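Local coordinates for putative PAS/PAC sensor protein (Nakamurella multipartita DSM 44233, PDB 6HMJ), which senses blue light through a flavin-binding light-oxygen-voltage domain and mediates RNA binding and translational regulation, at the interface of chains A and B. Numbering follows the deposited sequence. Chains: chain A/B, Putative PAS/PAC sensor protein.

Contact 1: the interface of chains A and B. Residues chain A 91, 109, 111, 113; chain B 75, 91, 93, 111, 113.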
loop_
_atom_site.group_PDB
_atom_site.type_symbol
_atom_site.label_atom_id
_atom_site.label_comp_id
_atom_site.label_asym_id
_atom_site.label_seq_id
_atom_site.Cartn_x
_atom_site.Cartn_y
_atom_site.Cartn_z
ATOM N N MET A 91 -48.605 -10.031 4.683
ATOM C CA MET A 91 -48.852 -10.685 5.960
ATOM C C MET A 91 -50.067 -10.022 6.593
ATOM O O MET A 91 -50.164 -8.791 6.608
ATOM C CB MET A 91 -47.626 -10.574 6.876
ATOM C CG MET A 91 -47.782 -11.218 8.251
ATOM S SD MET A 91 -47.165 -10.194 9.610
ATOM C CE MET A 91 -48.251 -8.772 9.499
ATOM N N VAL A 109 -54.993 -6.437 10.059
ATOM C CA VAL A 109 -53.980 -5.533 9.534
ATOM C C VAL A 109 -53.275 -6.277 8.411
ATOM O O VAL A 109 -52.574 -7.266 8.662
ATOM C CB VAL A 109 -52.977 -5.088 10.609
ATOM C CG1 VAL A 109 -51.909 -4.189 10.000
ATOM C CG2 VAL A 109 -53.694 -4.378 11.748
ATOM N N THR A 111 -50.436 -6.141 5.663
ATOM C CA THR A 111 -49.189 -5.421 5.450
ATOM C C THR A 111 -48.536 -5.906 4.166
ATOM O O THR A 111 -48.471 -7.113 3.913
ATOM C CB THR A 111 -48.232 -5.611 6.631
ATOM O OG1 THR A 111 -48.922 -5.345 7.859
ATOM C CG2 THR A 111 -47.044 -4.672 6.509
ATOM N N LEU A 113 -45.244 -6.474 2.404
ATOM C CA LEU A 113 -43.843 -6.649 2.757
ATOM C C LEU A 113 -42.913 -6.423 1.572
ATOM O O LEU A 113 -41.721 -6.729 1.667
ATOM C CB LEU A 113 -43.620 -8.052 3.327
ATOM C CG LEU A 113 -44.443 -8.416 4.565
ATOM C CD1 LEU A 113 -44.247 -9.880 4.934
ATOM C CD2 LEU A 113 -44.086 -7.521 5.737
ATOM N N VAL B 75 -47.791 0.262 12.446
ATOM C CA VAL B 75 -46.873 -0.807 12.071
ATOM C C VAL B 75 -45.448 -0.287 12.201
ATOM O O VAL B 75 -45.131 0.797 11.698
ATOM C CB VAL B 75 -47.140 -1.316 10.640
ATOM C CG1 VAL B 75 -46.002 -2.215 10.172
ATOM C CG2 VAL B 75 -48.470 -2.054 10.581
ATOM N N MET B 91 -41.465 -7.382 12.643
ATOM C CA MET B 91 -42.490 -6.365 12.480
ATOM C C MET B 91 -43.414 -6.406 13.684
ATOM O O MET B 91 -43.674 -7.472 14.250
ATOM C CB MET B 91 -43.278 -6.615 11.185
ATOM C CG MET B 91 -44.560 -5.824 11.036
ATOM S SD MET B 91 -45.316 -6.066 9.413
ATOM C CE MET B 91 -44.018 -5.491 8.318
ATOM N N THR B 93 -47.280 -4.966 14.747
ATOM C CA THR B 93 -48.538 -4.306 14.431
ATOM C C THR B 93 -49.265 -3.978 15.729
ATOM O O THR B 93 -49.241 -4.765 16.679
ATOM C CB THR B 93 -49.422 -5.180 13.540
ATOM O OG1 THR B 93 -49.930 -6.280 14.300
ATOM C CG2 THR B 93 -48.629 -5.710 12.351
ATOM N N THR B 111 -43.936 -10.061 15.149
ATOM C CA THR B 111 -43.779 -11.177 14.229
ATOM C C THR B 111 -42.340 -11.249 13.739
ATOM O O THR B 111 -41.700 -10.221 13.498
ATOM C CB THR B 111 -44.728 -11.037 13.030
ATOM O OG1 THR B 111 -46.086 -11.099 13.482
ATOM C CG2 THR B 111 -44.486 -12.140 12.010
ATOM N N LEU B 113 -39.870 -11.990 10.854
ATOM C CA LEU B 113 -39.914 -11.962 9.400
ATOM C C LEU B 113 -38.797 -12.774 8.758
ATOM O O LEU B 113 -38.599 -12.676 7.542
ATOM C CB LEU B 113 -39.845 -10.517 8.895
ATOM C CG LEU B 113 -40.980 -9.584 9.320
ATOM C CD1 LEU B 113 -40.748 -8.188 8.762
ATOM C CD2 LEU B 113 -42.330 -10.117 8.877
#
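B:Met91 lays its thioether against A:Met91, A:Thr111 and A:Leu113. The chain A residues lie in strands 85-97 and 105-112 or just after them, probably in the sheet of the N-terminal PAS fold. From CB outward, the side chain first stays beside its own chain, CG lying 4.0 Å from CG1 of B:Val75. CG stands anti to the backbone N (chi1 167°), which aims the thioether straight across at chain A. The sulfur SD then comes 3.7 Å from the methyl CG2 of A:Thr111, the two side chains meeting tip to tip, and 4.0 Å from CE of A:Met91. A turn at the last torsion (chi3 -60°) carries CE over to CD2 of A:Leu113, which it crosses at a slant, while CE stays 3.6 Å from CG2 of A:Thr111. A:Met91 does not repeat this conformation exactly, since it bends at chi2 (-135°) as well. It slides past its namesake in the opposite direction, and its SD rests 4.1 Å from CG2 of B:Thr111. At the margin, A:Val109 CG1 and B:Val75 CG2 pass each other at 4.1 Å, and B:Thr93 adds its own buried surface. With an alanine here instead of B:Met91, the methyls of A:Thr111 and A:Leu113 would probably lose their partner and a gap would open mid-patch. The packing joins the two sheets face to face and probably helps pair the N-terminal PAS regions in a dimer.

Contact 2: the interface of chains A and B. Residues chain A 10, 113, 116, 119; chain B 77-78, 90-91, 113.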
loop_
_atom_site.group_PDB
_atom_site.type_symbol
_atom_site.label_atom_id
_atom_site.label_comp_id
_atom_site.label_asym_id
_atom_site.label_seq_id
_atom_site.Cartn_x
_atom_site.Cartn_y
_atom_site.Cartn_z
ATOM N N ALA A 10 -43.580 1.574 5.259
ATOM C CA ALA A 10 -44.553 0.569 5.672
ATOM C C ALA A 10 -45.929 0.866 5.078
ATOM O O ALA A 10 -46.598 1.814 5.488
ATOM C CB ALA A 10 -44.632 0.503 7.192
ATOM N N LEU A 113 -45.244 -6.474 2.404
ATOM C CA LEU A 113 -43.843 -6.649 2.757
ATOM C C LEU A 113 -42.913 -6.423 1.572
ATOM O O LEU A 113 -41.721 -6.729 1.667
ATOM C CB LEU A 113 -43.620 -8.052 3.327
ATOM C CG LEU A 113 -44.443 -8.416 4.565
ATOM C CD1 LEU A 113 -44.247 -9.880 4.934
ATOM C CD2 LEU A 113 -44.086 -7.521 5.737
ATOM N N ARG A 116 -40.119 -3.767 2.578
ATOM C CA ARG A 116 -39.231 -4.249 3.632
ATOM C C ARG A 116 -38.318 -5.355 3.115
ATOM O O ARG A 116 -37.124 -5.385 3.433
ATOM C CB ARG A 116 -40.065 -4.743 4.815
ATOM C CG ARG A 116 -39.265 -5.290 5.982
ATOM C CD ARG A 116 -38.685 -4.174 6.821
ATOM N NE ARG A 116 -37.734 -4.678 7.806
ATOM C CZ ARG A 116 -38.067 -5.150 9.004
ATOM N NH1 ARG A 116 -39.338 -5.193 9.382
ATOM N NH2 ARG A 116 -37.119 -5.584 9.826
ATOM N N ARG A 119 -35.640 -3.758 0.726
ATOM C CA ARG A 119 -34.602 -3.003 1.417
ATOM C C ARG A 119 -33.605 -3.932 2.096
ATOM O O ARG A 119 -32.395 -3.677 2.077
ATOM C CB ARG A 119 -35.230 -2.050 2.433
ATOM C CG ARG A 119 -35.872 -0.825 1.803
ATOM C CD ARG A 119 -36.021 0.311 2.805
ATOM N NE ARG A 119 -36.334 -0.170 4.151
ATOM C CZ ARG A 119 -37.553 -0.197 4.690
ATOM N NH1 ARG A 119 -38.611 0.231 4.008
ATOM N NH2 ARG A 119 -37.713 -0.655 5.925
ATOM N N ASN B 77 -41.319 -1.312 11.755
ATOM C CA ASN B 77 -40.268 -2.190 11.258
ATOM C C ASN B 77 -39.067 -2.096 12.188
ATOM O O ASN B 77 -38.636 -0.995 12.545
ATOM C CB ASN B 77 -39.876 -1.811 9.831
ATOM C CG ASN B 77 -40.972 -2.106 8.828
ATOM O OD1 ASN B 77 -41.590 -3.169 8.864
ATOM N ND2 ASN B 77 -41.216 -1.167 7.924
ATOM N N HIS B 78 -38.537 -3.248 12.591
ATOM C CA HIS B 78 -37.453 -3.286 13.563
ATOM C C HIS B 78 -36.773 -4.647 13.482
ATOM O O HIS B 78 -37.186 -5.528 12.724
ATOM C CB HIS B 78 -37.976 -3.026 14.976
ATOM C CG HIS B 78 -38.960 -4.051 15.447
ATOM N ND1 HIS B 78 -38.582 -5.181 16.136
ATOM C CD2 HIS B 78 -40.305 -4.124 15.312
ATOM C CE1 HIS B 78 -39.652 -5.903 16.417
ATOM N NE2 HIS B 78 -40.710 -5.285 15.926
ATOM N N ALA B 90 -38.020 -8.150 11.878
ATOM C CA ALA B 90 -39.268 -8.354 12.591
ATOM C C ALA B 90 -40.189 -7.174 12.334
ATOM O O ALA B 90 -39.762 -6.110 11.879
ATOM C CB ALA B 90 -39.031 -8.526 14.097
ATOM N N MET B 91 -41.465 -7.382 12.643
ATOM C CA MET B 91 -42.490 -6.365 12.480
ATOM C C MET B 91 -43.414 -6.406 13.684
ATOM O O MET B 91 -43.674 -7.472 14.250
ATOM C CB MET B 91 -43.278 -6.615 11.185
ATOM C CG MET B 91 -44.560 -5.824 11.036
ATOM S SD MET B 91 -45.316 -6.066 9.413
ATOM C CE MET B 91 -44.018 -5.491 8.318
ATOM N N LEU B 113 -39.870 -11.990 10.854
ATOM C CA LEU B 113 -39.914 -11.962 9.400
ATOM C C LEU B 113 -38.797 -12.774 8.758
ATOM O O LEU B 113 -38.599 -12.676 7.542
ATOM C CB LEU B 113 -39.845 -10.517 8.895
ATOM C CG LEU B 113 -40.980 -9.584 9.320
ATOM C CD1 LEU B 113 -40.748 -8.188 8.762
ATOM C CD2 LEU B 113 -42.330 -10.117 8.877
#
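The helical backbone of A:Arg116, near the start of helix 114-149, faces extended backbone at B:Asn77 and B:His78 in strand 74-80 and at B:Ala90 in strand 88-99; the backbone oxygens of B:His78 and B:Ala90 are the arginine's acceptors. The arginine bends at its second torsion (chi2 78°) and then runs out so that its guanidinium reaches these strands. NH1 gives a nearly straight hydrogen bond, 172° at the hydrogen, to O of B:Ala90 at 2.7 Å. That oxygen sits in the guanidinium plane at its edge, though the donor approaches from above the carbonyl plane. NH2 bonds to O of B:His78 at 2.9 Å, here with the acceptor tilted from the guanidinium plane. The amide of B:Asn77, turned 56° against the guanidinium, slides alongside the arginine, and its OD1 makes a weak bond to NH1 at 3.1 Å. Carbon packs NH1 from both faces: CD1 of B:Leu113 at 3.4 Å on one, CB of B:Asn77 at 3.5 Å on the other. Further back, CD of A:Arg116 rests 3.7 Å from CG of B:Asn77. The other end of that amide, ND2, touches CB of A:Ala10 at 3.9 Å, with A:Arg119 crossing nearby. Because two main-chain carbonyls take the bonds, the grip probably depends little on the side chain of B:His78. The site ties the beginning of the long helix to the partner's PAS sheet, a plausible route for coupling sheet and helix movements.

Contact 3: the interface of chains A and B. Residues chain A 137, 140-141; chain B 140-141.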
loop_
_atom_site.group_PDB
_atom_site.type_symbol
_atom_site.label_atom_id
_atom_site.label_comp_id
_atom_site.label_asym_id
_atom_site.label_seq_id
_atom_site.Cartn_x
_atom_site.Cartn_y
_atom_site.Cartn_z
ATOM N N SER A 137 -8.992 -1.896 -1.830
ATOM C CA SER A 137 -8.099 -0.794 -1.487
ATOM C C SER A 137 -6.751 -1.301 -0.986
ATOM O O SER A 137 -5.711 -0.697 -1.273
ATOM C CB SER A 137 -8.752 0.098 -0.432
ATOM O OG SER A 137 -8.975 -0.620 0.769
ATOM N N ASP A 140 -4.844 -2.626 -3.959
ATOM C CA ASP A 140 -4.358 -1.476 -4.713
ATOM C C ASP A 140 -3.163 -0.829 -4.023
ATOM O O ASP A 140 -2.205 -0.416 -4.688
ATOM C CB ASP A 140 -5.485 -0.459 -4.902
ATOM C CG ASP A 140 -6.519 -0.921 -5.913
ATOM O OD1 ASP A 140 -6.193 -1.805 -6.733
ATOM O OD2 ASP A 140 -7.654 -0.397 -5.890
ATOM N N GLN A 141 -3.203 -0.721 -2.692
ATOM C CA GLN A 141 -2.072 -0.159 -1.961
ATOM C C GLN A 141 -0.844 -1.052 -2.095
ATOM O O GLN A 141 0.262 -0.572 -2.373
ATOM C CB GLN A 141 -2.438 0.033 -0.490
ATOM C CG GLN A 141 -1.333 0.664 0.345
ATOM C CD GLN A 141 -1.767 0.948 1.767
ATOM O OE1 GLN A 141 -2.941 0.812 2.107
ATOM N NE2 GLN A 141 -0.820 1.341 2.609
ATOM N N ASP B 140 -5.621 4.796 -3.298
ATOM C CA ASP B 140 -4.943 3.759 -2.528
ATOM C C ASP B 140 -3.692 3.279 -3.251
ATOM O O ASP B 140 -2.647 3.067 -2.625
ATOM C CB ASP B 140 -5.898 2.596 -2.265
ATOM C CG ASP B 140 -7.058 2.987 -1.376
ATOM O OD1 ASP B 140 -6.811 3.568 -0.300
ATOM O OD2 ASP B 140 -8.217 2.714 -1.753
ATOM N N GLN B 141 -3.773 3.118 -4.573
ATOM C CA GLN B 141 -2.591 2.761 -5.349
ATOM C C GLN B 141 -1.580 3.898 -5.339
ATOM O O GLN B 141 -0.378 3.667 -5.161
ATOM C CB GLN B 141 -2.993 2.401 -6.779
ATOM C CG GLN B 141 -1.838 1.999 -7.676
ATOM C CD GLN B 141 -2.306 1.473 -9.018
ATOM O OE1 GLN B 141 -3.461 1.076 -9.173
ATOM N NE2 GLN B 141 -1.411 1.468 -9.998
#
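A:Asp140 and B:Asp140 face each other through their beta carbons, CB to CB at 4.1 Å, within the ANTAR region, the RNA-binding helical module of this family. A:Asp140 lies late in the continuous helix 114-149, whereas B:Asp140 is near the start of helix 139-149 of chain B. From the CB contact the two carboxylates swing apart, their CB-CG bonds roughly at right angles to each other, and the OD2 atoms of A:Asp140 and B:Asp140 end 5.2 Å apart. If both are charged, this divergence probably eases the repulsion between them. B:Asp140 leans over chain A one helical turn back: its carboxylate carbon CG lies 3.5 Å from CB of A:Ser137, and its CB lies 3.4 Å from the backbone O of A:Ser137. The serine hydroxyl OG, held between the backbone N and the carbonyl carbon (chi1 63°), points away from that carboxylate, so the methylene meets the aspartate. Beside the aspartates, the glutamines pack reciprocally against main chain. CB of A:Gln141 comes 3.7 Å from O of B:Asp140, and CB of B:Gln141 comes 3.6 Å from O of A:Asp140. Each glutamine has CG anti to its own N and stays extended beyond it (chi1 -178° in A:Gln141), and the two chains run off in opposite directions, carrying their amide ends away from the aspartate pair on either side.

Contact 1 and contact 2 are neighbours, the centres of their C-alpha atoms about 7 Å apart, and they share A:Leu113, B:Met91 and B:Leu113, so the apolar sheet packing runs directly into the arginine anchor. Contact 3 is remote, about 45 Å from contact 1 and 38 Å from contact 2 between the same kind of centres. In chain A, helix 114-149 spans that distance, carrying residues of both contact 2 and contact 3. The two chains are thus paired at a PAS end and again in the ANTAR region, which would suit a dimer that passes changes along its length.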